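Mitochondrial enolase superfamily member 1 (Homo sapiens, PDB 4A35) catalyses the magnesium-dependent dehydration of L-fuconate to 2-keto-3-deoxy-L-fuconate, a step in the breakdown of L-fucose. Local coordinates at residues R4-L10 with V77-L82; Y35-Y39 with T63-V67; V40-T44 with A122-L126; Y200-K206 with R233-I238. One frame throughout, in Å; residues are numbered along the deposited sequence.

Interaction 1: residues R4-L10 with V77-L82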
loop_
_atom_site.group_PDB
_atom_site.type_symbol
_atom_site.label_atom_id
_atom_site.label_comp_id
_atom_site.label_asym_id
_atom_site.label_seq_id
_atom_site.Cartn_x
_atom_site.Cartn_y
_atom_site.Cartn_z
ATOM N N ARG A 4 -5.013 -32.524 -10.090
ATOM C CA ARG A 4 -5.508 -33.469 -9.090
ATOM C C ARG A 4 -4.966 -33.089 -7.720
ATOM O O ARG A 4 -3.973 -32.355 -7.619
ATOM C CB ARG A 4 -5.071 -34.912 -9.462
ATOM C CG ARG A 4 -3.540 -35.180 -9.363
ATOM C CD ARG A 4 -2.773 -34.876 -10.642
ATOM N NE ARG A 4 -1.318 -34.999 -10.489
ATOM C CZ ARG A 4 -0.431 -34.830 -11.472
ATOM N NH1 ARG A 4 -0.836 -34.521 -12.700
ATOM N NH2 ARG A 4 0.868 -34.972 -11.234
ATOM N N GLY A 5 -5.593 -33.625 -6.690
ATOM C CA GLY A 5 -5.098 -33.445 -5.344
ATOM C C GLY A 5 -5.703 -32.319 -4.551
ATOM O O GLY A 5 -6.199 -31.336 -5.099
ATOM N N ARG A 6 -5.699 -32.525 -3.241
ATOM C CA ARG A 6 -6.110 -31.575 -2.217
ATOM C C ARG A 6 -4.849 -30.992 -1.600
ATOM O O ARG A 6 -3.953 -31.743 -1.226
ATOM C CB ARG A 6 -6.999 -32.246 -1.154
ATOM C CG ARG A 6 -7.677 -31.198 -0.268
ATOM C CD ARG A 6 -8.762 -31.762 0.632
ATOM N NE ARG A 6 -9.872 -32.358 -0.123
ATOM C CZ ARG A 6 -11.062 -31.800 -0.314
ATOM N NH1 ARG A 6 -11.307 -30.570 0.124
ATOM N NH2 ARG A 6 -12.005 -32.451 -0.975
ATOM N N ILE A 7 -4.778 -29.654 -1.489
ATOM C CA ILE A 7 -3.614 -29.008 -0.888
ATOM C C ILE A 7 -3.628 -29.393 0.609
ATOM O O ILE A 7 -4.626 -29.184 1.273
ATOM C CB ILE A 7 -3.613 -27.485 -1.161
ATOM C CG1 ILE A 7 -3.254 -27.283 -2.660
ATOM C CG2 ILE A 7 -2.616 -26.772 -0.218
ATOM C CD1 ILE A 7 -3.780 -26.130 -3.248
ATOM N N SER A 8 -2.586 -30.092 1.067
ATOM C CA SER A 8 -2.566 -30.682 2.399
ATOM C C SER A 8 -1.625 -29.989 3.352
ATOM O O SER A 8 -1.862 -30.039 4.560
ATOM C CB SER A 8 -2.189 -32.161 2.296
ATOM O OG SER A 8 -0.977 -32.284 1.572
ATOM N N ARG A 9 -0.530 -29.394 2.839
ATOM C CA ARG A 9 0.492 -28.721 3.651
ATOM C C ARG A 9 0.975 -27.438 3.010
ATOM O O ARG A 9 1.011 -27.315 1.786
ATOM C CB ARG A 9 1.732 -29.623 3.892
ATOM C CG ARG A 9 1.484 -30.983 4.553
ATOM C CD ARG A 9 2.168 -32.096 3.774
ATOM N NE ARG A 9 1.331 -33.298 3.666
ATOM C CZ ARG A 9 1.363 -34.159 2.649
ATOM N NH1 ARG A 9 2.187 -33.962 1.627
ATOM N NH2 ARG A 9 0.560 -35.216 2.642
ATOM N N LEU A 10 1.369 -26.493 3.854
ATOM C CA LEU A 10 1.988 -25.246 3.415
ATOM C C LEU A 10 3.121 -24.940 4.400
ATOM O O LEU A 10 2.916 -24.982 5.622
ATOM C CB LEU A 10 0.979 -24.079 3.354
ATOM C CG LEU A 10 1.536 -22.696 2.875
ATOM C CD1 LEU A 10 0.471 -21.896 2.149
ATOM C CD2 LEU A 10 2.129 -21.832 4.074
ATOM N N VAL A 77 -5.852 -21.609 1.406
ATOM C CA VAL A 77 -5.362 -22.567 0.409
ATOM C C VAL A 77 -5.348 -23.991 0.985
ATOM O O VAL A 77 -5.505 -24.944 0.230
ATOM C CB VAL A 77 -3.970 -22.120 -0.169
ATOM C CG1 VAL A 77 -2.833 -22.308 0.832
ATOM C CG2 VAL A 77 -3.654 -22.792 -1.509
ATOM N N LEU A 78 -5.214 -24.137 2.302
ATOM C CA LEU A 78 -5.152 -25.443 2.943
ATOM C C LEU A 78 -6.504 -26.166 2.861
ATOM O O LEU A 78 -7.560 -25.531 2.988
ATOM C CB LEU A 78 -4.707 -25.311 4.410
ATOM C CG LEU A 78 -3.197 -25.023 4.634
ATOM C CD1 LEU A 78 -2.951 -24.641 6.110
ATOM C CD2 LEU A 78 -2.327 -26.251 4.246
ATOM N N ASN A 79 -6.466 -27.471 2.589
ATOM C CA ASN A 79 -7.648 -28.336 2.480
ATOM C C ASN A 79 -8.543 -28.001 1.274
ATOM O O ASN A 79 -9.695 -28.393 1.252
ATOM C CB ASN A 79 -8.477 -28.337 3.787
ATOM C CG ASN A 79 -7.635 -28.601 5.005
ATOM O OD1 ASN A 79 -7.479 -27.733 5.876
ATOM N ND2 ASN A 79 -6.964 -29.742 5.019
ATOM N N LYS A 80 -7.991 -27.337 0.262
ATOM C CA LYS A 80 -8.698 -27.008 -0.972
ATOM C C LYS A 80 -8.247 -27.932 -2.086
ATOM O O LYS A 80 -7.043 -28.174 -2.210
ATOM C CB LYS A 80 -8.424 -25.544 -1.386
ATOM C CG LYS A 80 -9.487 -24.539 -0.960
ATOM C CD LYS A 80 -9.430 -24.254 0.523
ATOM C CE LYS A 80 -10.659 -23.592 1.072
ATOM N NZ LYS A 80 -10.579 -23.508 2.551
ATOM N N ASP A 81 -9.191 -28.408 -2.920
ATOM C CA ASP A 81 -8.863 -29.195 -4.125
ATOM C C ASP A 81 -8.265 -28.229 -5.145
ATOM O O ASP A 81 -8.855 -27.170 -5.386
ATOM C CB ASP A 81 -10.110 -29.867 -4.717
ATOM C CG ASP A 81 -10.574 -31.068 -3.908
ATOM O OD1 ASP A 81 -9.726 -31.669 -3.190
ATOM O OD2 ASP A 81 -11.778 -31.413 -3.996
ATOM N N LEU A 82 -7.113 -28.562 -5.720
ATOM C CA LEU A 82 -6.464 -27.688 -6.713
ATOM C C LEU A 82 -7.389 -27.427 -7.923
ATOM O O LEU A 82 -7.392 -26.311 -8.450
ATOM C CB LEU A 82 -5.115 -28.273 -7.169
ATOM C CG LEU A 82 -4.291 -27.402 -8.152
ATOM C CD1 LEU A 82 -4.006 -25.979 -7.566
ATOM C CD2 LEU A 82 -3.032 -28.099 -8.546
#
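Ile7 is gripped through its backbone at both ends: its N gives a nearly straight hydrogen bond to Lys80 O (2.8 Å, 171°), and its O accepts from Asn79 N at 2.8 Å. Two residues earlier, Gly5 O takes the N-H of Leu82 at 3.0 Å, which brings the first turn of helix 82-86 against the N-terminal chain. These bonds flank a single beta bridge between Arg6 and Asp81, so the loop 77-82, opened by a type II turn from Val77 to Lys80, runs beside the start of the first strand. The tight side is apolar. Ile7 CD1 lies 3.8 Å from Val77 CG2, the two side chains crossing at about a right angle, and Leu10 CD1 meets Val77 CG1 at 3.6 Å; Val123 and Ile85 continue this buried face. The loose side faces solvent and carries the charges. Arg6, its chain bent at chi3 (-62°), sends NH1 to Asn79 O (2.9 Å), which lies in the guanidinium plane, while Asp81 OD1 sits over one face, 3.1 Å from NE, and no N-H points at it. An alanine in place of Asp81 would probably leave the Arg6 guanidinium without its countercharge and freer to swing on the Asn79 bond alone. The backbone bonds thus fix the register, and the salt bridge adds charge attraction rather than a directed hydrogen bond.

Interaction 2: residues Y35-Y39 with T63-V67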
loop_
_atom_site.group_PDB
_atom_site.type_symbol
_atom_site.label_atom_id
_atom_site.label_comp_id
_atom_site.label_asym_id
_atom_site.label_seq_id
_atom_site.Cartn_x
_atom_site.Cartn_y
_atom_site.Cartn_z
ATOM N N TYR A 35 19.232 -9.039 -0.353
ATOM C CA TYR A 35 18.226 -9.690 -1.194
ATOM C C TYR A 35 17.679 -10.914 -0.477
ATOM O O TYR A 35 18.416 -11.848 -0.123
ATOM C CB TYR A 35 18.863 -10.086 -2.532
ATOM C CG TYR A 35 19.121 -8.945 -3.490
ATOM C CD1 TYR A 35 18.889 -7.616 -3.117
ATOM C CD2 TYR A 35 19.605 -9.187 -4.772
ATOM C CE1 TYR A 35 19.128 -6.556 -4.010
ATOM C CE2 TYR A 35 19.811 -8.140 -5.681
ATOM C CZ TYR A 35 19.527 -6.833 -5.308
ATOM O OH TYR A 35 19.750 -5.801 -6.193
ATOM N N SER A 36 16.373 -10.929 -0.303
ATOM C CA SER A 36 15.698 -11.958 0.479
ATOM C C SER A 36 14.370 -12.379 -0.126
ATOM O O SER A 36 13.832 -11.703 -1.025
ATOM C CB SER A 36 15.444 -11.418 1.893
ATOM O OG SER A 36 16.677 -11.089 2.505
ATOM N N ALA A 37 13.794 -13.460 0.443
ATOM C CA ALA A 37 12.490 -13.907 -0.009
ATOM C C ALA A 37 11.739 -14.647 1.074
ATOM O O ALA A 37 12.343 -15.321 1.934
ATOM C CB ALA A 37 12.661 -14.858 -1.226
ATOM N N ALA A 38 10.410 -14.522 1.033
ATOM C CA ALA A 38 9.529 -15.420 1.806
ATOM C C ALA A 38 9.305 -16.615 0.850
ATOM O O ALA A 38 8.779 -16.426 -0.263
ATOM C CB ALA A 38 8.218 -14.712 2.162
ATOM N N TYR A 39 9.833 -17.782 1.201
ATOM C CA TYR A 39 9.775 -18.965 0.312
ATOM C C TYR A 39 8.690 -19.882 0.779
ATOM O O TYR A 39 8.747 -20.387 1.918
ATOM C CB TYR A 39 11.124 -19.689 0.308
ATOM C CG TYR A 39 11.159 -20.885 -0.621
ATOM C CD1 TYR A 39 10.942 -20.731 -1.997
ATOM C CD2 TYR A 39 11.473 -22.153 -0.146
ATOM C CE1 TYR A 39 11.018 -21.813 -2.867
ATOM C CE2 TYR A 39 11.520 -23.259 -1.005
ATOM C CZ TYR A 39 11.329 -23.072 -2.376
ATOM O OH TYR A 39 11.399 -24.132 -3.250
ATOM N N THR A 63 11.162 -9.300 6.022
ATOM C CA THR A 63 10.797 -10.597 5.444
ATOM C C THR A 63 9.950 -11.387 6.460
ATOM O O THR A 63 9.001 -12.049 6.048
ATOM C CB THR A 63 12.051 -11.434 5.025
ATOM O OG1 THR A 63 12.875 -10.661 4.111
ATOM C CG2 THR A 63 11.629 -12.723 4.304
ATOM N N GLU A 64 10.294 -11.291 7.772
ATOM C CA GLU A 64 9.543 -11.982 8.833
ATOM C C GLU A 64 8.056 -11.470 8.877
ATOM O O GLU A 64 7.155 -12.228 9.243
ATOM C CB GLU A 64 10.257 -11.841 10.190
ATOM C CG GLU A 64 10.092 -10.487 10.895
ATOM C CD GLU A 64 10.913 -9.315 10.392
ATOM O OE1 GLU A 64 11.498 -9.401 9.287
ATOM O OE2 GLU A 64 10.845 -8.239 11.042
ATOM N N VAL A 65 7.812 -10.173 8.534
ATOM C CA VAL A 65 6.447 -9.610 8.509
ATOM C C VAL A 65 5.627 -10.265 7.360
ATOM O O VAL A 65 4.425 -10.628 7.518
ATOM C CB VAL A 65 6.486 -8.049 8.435
ATOM C CG1 VAL A 65 5.077 -7.483 8.494
ATOM C CG2 VAL A 65 7.368 -7.450 9.539
ATOM N N VAL A 66 6.270 -10.408 6.194
ATOM C CA VAL A 66 5.694 -11.092 5.014
ATOM C C VAL A 66 5.367 -12.568 5.389
ATOM O O VAL A 66 4.250 -13.053 5.121
ATOM C CB VAL A 66 6.614 -10.970 3.767
ATOM C CG1 VAL A 66 6.051 -11.761 2.600
ATOM C CG2 VAL A 66 6.827 -9.492 3.377
ATOM N N VAL A 67 6.338 -13.288 6.006
ATOM C CA VAL A 67 6.142 -14.664 6.482
ATOM C C VAL A 67 4.874 -14.713 7.378
ATOM O O VAL A 67 4.015 -15.563 7.175
ATOM C CB VAL A 67 7.420 -15.216 7.199
ATOM C CG1 VAL A 67 7.112 -16.515 7.958
ATOM C CG2 VAL A 67 8.534 -15.439 6.175
#
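Thr63, at the start of helix 63-73, touches the strand with both branches of its side chain. OG1 comes within 3.5 Å of Ser36 CB, a van der Waals approach, since the hydroxyl is engaged with Thr58 OG1 and Gly60 O, while Ser36 OG turns to Asp34 O. The methyl CG2, placed opposite the backbone N across the CA-CB bond, reaches the strand backbone and rests 3.6 Å from Ala37 O. Thr63 O then accepts from Val67 N at 2.9 Å, closing the first helical turn. The axes of the helix and the strand come to 7.9 Å and run almost parallel, 15° apart. This close approach suits the small side chains of Ser36 and Ala38, which both point at the helix. The helix packs on one face of the three-stranded antiparallel sheet of the N-terminal capping domain, the lid of the enolase superfamily; strand 36-44 is the middle strand and follows directly on Tyr35, a probable substrate-binding residue, as in relatives. At Val66 the contact becomes wholly apolar: CG1 meets Ala38 CB at 3.7 Å, and the residue also touches Thr56 of the adjacent strand and Ile105 of the second subunit. Val67 comes last, its CG2 4.1 Å from the same methyl of Ala38, which is thereby touched by two successive valines.

Interaction 3: residues V40-T44 with A122-L126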
loop_
_atom_site.group_PDB
_atom_site.type_symbol
_atom_site.label_atom_id
_atom_site.label_comp_id
_atom_site.label_asym_id
_atom_site.label_seq_id
_atom_site.Cartn_x
_atom_site.Cartn_y
_atom_site.Cartn_z
ATOM N N VAL A 40 7.699 -20.105 -0.111
ATOM C CA VAL A 40 6.524 -20.909 0.161
ATOM C C VAL A 40 6.596 -22.251 -0.556
ATOM O O VAL A 40 6.862 -22.286 -1.764
ATOM C CB VAL A 40 5.244 -20.126 -0.278
ATOM C CG1 VAL A 40 3.978 -20.975 -0.056
ATOM C CG2 VAL A 40 5.143 -18.774 0.443
ATOM N N VAL A 41 6.232 -23.329 0.151
ATOM C CA VAL A 41 6.106 -24.650 -0.458
ATOM C C VAL A 41 4.740 -25.239 -0.077
ATOM O O VAL A 41 4.375 -25.321 1.103
ATOM C CB VAL A 41 7.277 -25.611 -0.144
ATOM C CG1 VAL A 41 7.089 -26.987 -0.817
ATOM C CG2 VAL A 41 8.615 -24.992 -0.533
ATOM N N ILE A 42 3.982 -25.642 -1.091
ATOM C CA ILE A 42 2.689 -26.292 -0.837
ATOM C C ILE A 42 2.767 -27.707 -1.384
ATOM O O ILE A 42 3.372 -27.949 -2.451
ATOM C CB ILE A 42 1.441 -25.527 -1.383
ATOM C CG1 ILE A 42 1.464 -25.441 -2.932
ATOM C CG2 ILE A 42 1.292 -24.150 -0.688
ATOM C CD1 ILE A 42 0.175 -24.670 -3.601
ATOM N N GLU A 43 2.096 -28.619 -0.676
ATOM C CA GLU A 43 2.046 -30.013 -1.061
ATOM C C GLU A 43 0.590 -30.438 -1.221
ATOM O O GLU A 43 -0.318 -29.811 -0.648
ATOM C CB GLU A 43 2.757 -30.890 0.001
ATOM C CG GLU A 43 4.259 -30.669 0.088
ATOM C CD GLU A 43 4.986 -31.446 1.168
ATOM O OE1 GLU A 43 4.578 -32.593 1.454
ATOM O OE2 GLU A 43 5.943 -30.892 1.755
ATOM N N THR A 44 0.372 -31.499 -1.992
ATOM C CA THR A 44 -0.968 -32.052 -2.162
ATOM C C THR A 44 -0.979 -33.451 -1.577
ATOM O O THR A 44 0.083 -34.010 -1.292
ATOM C CB THR A 44 -1.400 -32.099 -3.638
ATOM O OG1 THR A 44 -0.689 -33.157 -4.282
ATOM C CG2 THR A 44 -1.245 -30.756 -4.374
ATOM N N ALA A 122 3.127 -20.055 -5.680
ATOM C CA ALA A 122 3.239 -21.474 -5.372
ATOM C C ALA A 122 2.085 -22.277 -6.065
ATOM O O ALA A 122 2.304 -23.367 -6.596
ATOM C CB ALA A 122 3.246 -21.675 -3.842
ATOM N N VAL A 123 0.884 -21.692 -6.160
ATOM C CA VAL A 123 -0.233 -22.395 -6.815
ATOM C C VAL A 123 0.015 -22.491 -8.345
ATOM O O VAL A 123 -0.191 -23.552 -8.930
ATOM C CB VAL A 123 -1.599 -21.707 -6.477
ATOM C CG1 VAL A 123 -2.745 -22.331 -7.267
ATOM C CG2 VAL A 123 -1.904 -21.785 -4.964
ATOM N N TRP A 124 0.482 -21.387 -8.982
ATOM C CA TRP A 124 0.809 -21.393 -10.444
ATOM C C TRP A 124 1.931 -22.407 -10.713
ATOM O O TRP A 124 1.849 -23.168 -11.674
ATOM C CB TRP A 124 1.210 -19.995 -10.911
ATOM C CG TRP A 124 0.004 -19.137 -11.168
ATOM C CD1 TRP A 124 -0.577 -18.241 -10.307
ATOM C CD2 TRP A 124 -0.824 -19.174 -12.333
ATOM N NE1 TRP A 124 -1.737 -17.745 -10.856
ATOM C CE2 TRP A 124 -1.856 -18.223 -12.143
ATOM C CE3 TRP A 124 -0.737 -19.857 -13.569
ATOM C CZ2 TRP A 124 -2.837 -17.981 -13.112
ATOM C CZ3 TRP A 124 -1.671 -19.560 -14.566
ATOM C CH2 TRP A 124 -2.705 -18.633 -14.331
ATOM N N ASP A 125 2.936 -22.478 -9.818
ATOM C CA ASP A 125 4.042 -23.453 -9.984
ATOM C C ASP A 125 3.506 -24.876 -9.943
ATOM O O ASP A 125 3.755 -25.668 -10.871
ATOM C CB ASP A 125 5.119 -23.248 -8.908
ATOM C CG ASP A 125 6.310 -24.203 -9.063
ATOM O OD1 ASP A 125 6.940 -24.213 -10.176
ATOM O OD2 ASP A 125 6.647 -24.891 -8.071
ATOM N N LEU A 126 2.665 -25.154 -8.944
ATOM C CA LEU A 126 2.058 -26.464 -8.778
ATOM C C LEU A 126 1.198 -26.858 -9.989
ATOM O O LEU A 126 1.337 -27.978 -10.521
ATOM C CB LEU A 126 1.217 -26.447 -7.494
ATOM C CG LEU A 126 0.439 -27.730 -7.162
ATOM C CD1 LEU A 126 1.372 -28.981 -7.086
ATOM C CD2 LEU A 126 -0.347 -27.539 -5.845
#
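Strand 40-44 and helix 122-126 approach to 8.7 Å between their axes and cross at -47°, with Val40 and Ala122 nearest at the CA atoms, 6.5 Å apart. The alternation of the strand turns Val40, Ile42 and Thr44 to the helix, and each finds an apolar partner there. Val40 CG1 touches the methyl of Ala122, whose small size lets the two backbones come close at this end. Ile42 carries the middle. Its CG1 stands between the backbone N and the carbonyl carbon (chi1 64°), and the chain extends from there, so that CD1 reaches into the helix surface and fits between Val123 CG2 at 3.8 Å and Leu126 CD2 at 3.7 Å. The same CD2 of Leu126 is shared with Thr44, whose methyl CG2 meets it at 3.6 Å. The threonine thus presents its carbon branch to the helix, while its hydroxyl OG1 bonds to the N-H of Ala46. No hydrogen bond joins the two segments; the fit depends on methyl groups interlocking at a buried interface. Beyond it, Leu10 of the neighbouring strand 7-16 touches Ile42, Val12 touches Val40, and Leu82 and Ile85 of helix 82-86 cover Val123. The long helix 110-131 therefore lies across one face of the antiparallel sheet of the N-terminal domain, with helix 82-86 beside it.

Interaction 4: residues Y200-K206 with R233-I238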
loop_
_atom_site.group_PDB
_atom_site.type_symbol
_atom_site.label_atom_id
_atom_site.label_comp_id
_atom_site.label_asym_id
_atom_site.label_seq_id
_atom_site.Cartn_x
_atom_site.Cartn_y
_atom_site.Cartn_z
ATOM N N TYR A 200 30.896 2.008 -6.757
ATOM C CA TYR A 200 32.013 1.498 -7.536
ATOM C C TYR A 200 33.039 2.583 -7.851
ATOM O O TYR A 200 32.667 3.681 -8.307
ATOM C CB TYR A 200 31.524 0.920 -8.886
ATOM C CG TYR A 200 30.595 -0.270 -8.826
ATOM C CD1 TYR A 200 30.814 -1.313 -7.919
ATOM C CD2 TYR A 200 29.565 -0.418 -9.752
ATOM C CE1 TYR A 200 29.983 -2.437 -7.898
ATOM C CE2 TYR A 200 28.740 -1.539 -9.748
ATOM C CZ TYR A 200 28.946 -2.539 -8.815
ATOM O OH TYR A 200 28.134 -3.641 -8.827
ATOM N N SER A 201 34.325 2.251 -7.692
ATOM C CA SER A 201 35.399 3.137 -8.140
ATOM C C SER A 201 35.343 3.213 -9.689
ATOM O O SER A 201 34.685 2.375 -10.321
ATOM C CB SER A 201 36.756 2.591 -7.682
ATOM O OG SER A 201 37.065 1.411 -8.410
ATOM N N ASP A 202 36.073 4.163 -10.299
ATOM C CA ASP A 202 36.170 4.278 -11.764
ATOM C C ASP A 202 36.676 2.979 -12.384
ATOM O O ASP A 202 36.075 2.455 -13.320
ATOM C CB ASP A 202 37.133 5.424 -12.136
ATOM C CG ASP A 202 36.560 6.827 -12.051
ATOM O OD1 ASP A 202 35.475 6.999 -11.429
ATOM O OD2 ASP A 202 37.197 7.757 -12.592
ATOM N N ASP A 203 37.799 2.465 -11.858
ATOM C CA ASP A 203 38.415 1.213 -12.308
ATOM C C ASP A 203 37.437 0.058 -12.221
ATOM O O ASP A 203 37.278 -0.672 -13.207
ATOM C CB ASP A 203 39.675 0.919 -11.485
ATOM C CG ASP A 203 40.872 1.780 -11.858
ATOM O OD1 ASP A 203 40.860 2.372 -12.968
ATOM O OD2 ASP A 203 41.847 1.816 -11.069
ATOM N N THR A 204 36.762 -0.103 -11.073
ATOM C CA THR A 204 35.782 -1.195 -10.912
ATOM C C THR A 204 34.675 -1.109 -11.981
ATOM O O THR A 204 34.302 -2.115 -12.608
ATOM C CB THR A 204 35.154 -1.148 -9.519
ATOM O OG1 THR A 204 36.149 -1.449 -8.550
ATOM C CG2 THR A 204 34.003 -2.125 -9.377
ATOM N N LEU A 205 34.132 0.106 -12.154
ATOM C CA LEU A 205 33.037 0.294 -13.110
ATOM C C LEU A 205 33.535 0.015 -14.549
ATOM O O LEU A 205 32.803 -0.622 -15.318
ATOM C CB LEU A 205 32.454 1.702 -12.982
ATOM C CG LEU A 205 31.316 2.063 -13.926
ATOM C CD1 LEU A 205 30.173 1.079 -13.828
ATOM C CD2 LEU A 205 30.859 3.500 -13.659
ATOM N N LYS A 206 34.773 0.482 -14.904
ATOM C CA LYS A 206 35.312 0.198 -16.239
ATOM C C LYS A 206 35.453 -1.325 -16.454
ATOM O O LYS A 206 35.141 -1.812 -17.534
ATOM C CB LYS A 206 36.663 0.914 -16.481
ATOM C CG LYS A 206 36.531 2.432 -16.530
ATOM C CD LYS A 206 37.869 3.136 -16.316
ATOM C CE LYS A 206 37.706 4.635 -16.426
ATOM N NZ LYS A 206 39.004 5.373 -16.259
ATOM N N ARG A 233 29.855 11.367 -13.240
ATOM C CA ARG A 233 31.081 10.555 -13.258
ATOM C C ARG A 233 30.798 9.134 -13.828
ATOM O O ARG A 233 31.500 8.697 -14.739
ATOM C CB ARG A 233 31.703 10.435 -11.831
ATOM C CG ARG A 233 32.772 9.305 -11.674
ATOM C CD ARG A 233 33.254 9.141 -10.239
ATOM N NE ARG A 233 32.362 8.316 -9.411
ATOM C CZ ARG A 233 32.460 6.992 -9.246
ATOM N NH1 ARG A 233 33.408 6.296 -9.885
ATOM N NH2 ARG A 233 31.610 6.351 -8.445
ATOM N N ARG A 234 29.787 8.425 -13.283
ATOM C CA ARG A 234 29.494 7.054 -13.680
ATOM C C ARG A 234 28.828 6.950 -15.067
ATOM O O ARG A 234 29.117 5.996 -15.799
ATOM C CB ARG A 234 28.676 6.315 -12.601
ATOM C CG ARG A 234 29.476 6.080 -11.290
ATOM C CD ARG A 234 28.666 5.275 -10.283
ATOM N NE ARG A 234 27.568 6.116 -9.855
ATOM C CZ ARG A 234 26.291 5.895 -10.139
ATOM N NH1 ARG A 234 25.922 4.764 -10.746
ATOM N NH2 ARG A 234 25.368 6.789 -9.805
ATOM N N CYS A 235 27.928 7.894 -15.425
ATOM C CA CYS A 235 27.280 7.885 -16.737
ATOM C C CYS A 235 28.329 8.160 -17.813
ATOM O O CYS A 235 28.303 7.504 -18.844
ATOM C CB CYS A 235 26.135 8.896 -16.794
ATOM S SG CYS A 235 24.683 8.393 -15.854
ATOM N N GLN A 236 29.286 9.060 -17.539
ATOM C CA GLN A 236 30.396 9.358 -18.476
ATOM C C GLN A 236 31.228 8.085 -18.754
ATOM O O GLN A 236 31.465 7.742 -19.917
ATOM C CB GLN A 236 31.307 10.476 -17.951
ATOM C CG GLN A 236 32.314 10.990 -19.007
ATOM C CD GLN A 236 31.607 11.630 -20.177
ATOM O OE1 GLN A 236 30.909 12.622 -20.033
ATOM N NE2 GLN A 236 31.696 11.034 -21.339
ATOM N N ILE A 237 31.595 7.366 -17.705
ATOM C CA ILE A 237 32.374 6.125 -17.844
ATOM C C ILE A 237 31.590 5.099 -18.678
ATOM O O ILE A 237 32.151 4.526 -19.615
ATOM C CB ILE A 237 32.805 5.556 -16.463
ATOM C CG1 ILE A 237 33.923 6.434 -15.846
ATOM C CG2 ILE A 237 33.234 4.069 -16.561
ATOM C CD1 ILE A 237 34.049 6.337 -14.386
ATOM N N ILE A 238 30.303 4.875 -18.359
ATOM C CA ILE A 238 29.545 3.857 -19.082
ATOM C C ILE A 238 29.378 4.268 -20.555
ATOM O O ILE A 238 29.656 3.468 -21.442
ATOM C CB ILE A 238 28.195 3.546 -18.391
ATOM C CG1 ILE A 238 28.451 2.954 -16.969
ATOM C CG2 ILE A 238 27.360 2.582 -19.248
ATOM C CD1 ILE A 238 27.097 2.908 -16.087
#
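Arg233 clasps the carbonyl of Tyr200 end-on, with NH2 at 2.9 Å and NH1 at 3.1 Å from Tyr200 O. NH1 also binds Asp202 OD1 in a short salt bridge (2.7 Å). Both acceptors lie close to the guanidinium plane, and the carboxylate is nearly coplanar with it, 8° apart, so the group is held flat at its edge. The bend at chi3 (83°) turns the guanidinium back to the start of helix 202-214, and a second carboxylate, Asp230, also bonds NH2. A leucine in place of Arg233 would probably leave the Asp202 carboxylate and the Tyr200 carbonyl without their shared donor, and the entry to the helix less firmly fixed. Next outward, Ile237 CD1 packs against the same carboxylate, 3.3 Å from Asp202 OD1, while its CG2 touches Lys206 CG at 3.7 Å. Leu205 points into the helix pair: CD2 lies 3.7 Å from Arg234 CB, and CD1 meets Ile238 CG1 at 4.0 Å. The guanidinium of Arg234 bonds Asp230, Asp231 and the backbone O of Lys223, the probable proton donor or acceptor. The segment axes of the two helices stand 10.1 Å apart at 38°. With strand 219-223 between them in sequence, they are successive outer helices of the modified TIM barrel of the enolase superfamily.

From the N terminus, strand 7-16 enters first, and interaction 1 closes a long loop by bringing residues 77-82 back to it. Interaction 2 lies wholly within that loop, tying strand 36-44 to helix 63-73. Interaction 3 starts on the same strand, directly after residue 39, and reaches forward to helix 110-131, so its segments alternate with those of both earlier contacts. Interactions 1 and 3 touch through the Arg9-Glu43 salt bridge, and together the three bind helices and a loop to the antiparallel sheet of the N-terminal domain. Interaction 4 follows in series in the barrel domain, pairing helices 202-214 and 228-242 around the excursion through strand 219-223; its centre lies about 52 Å from that of interaction 1.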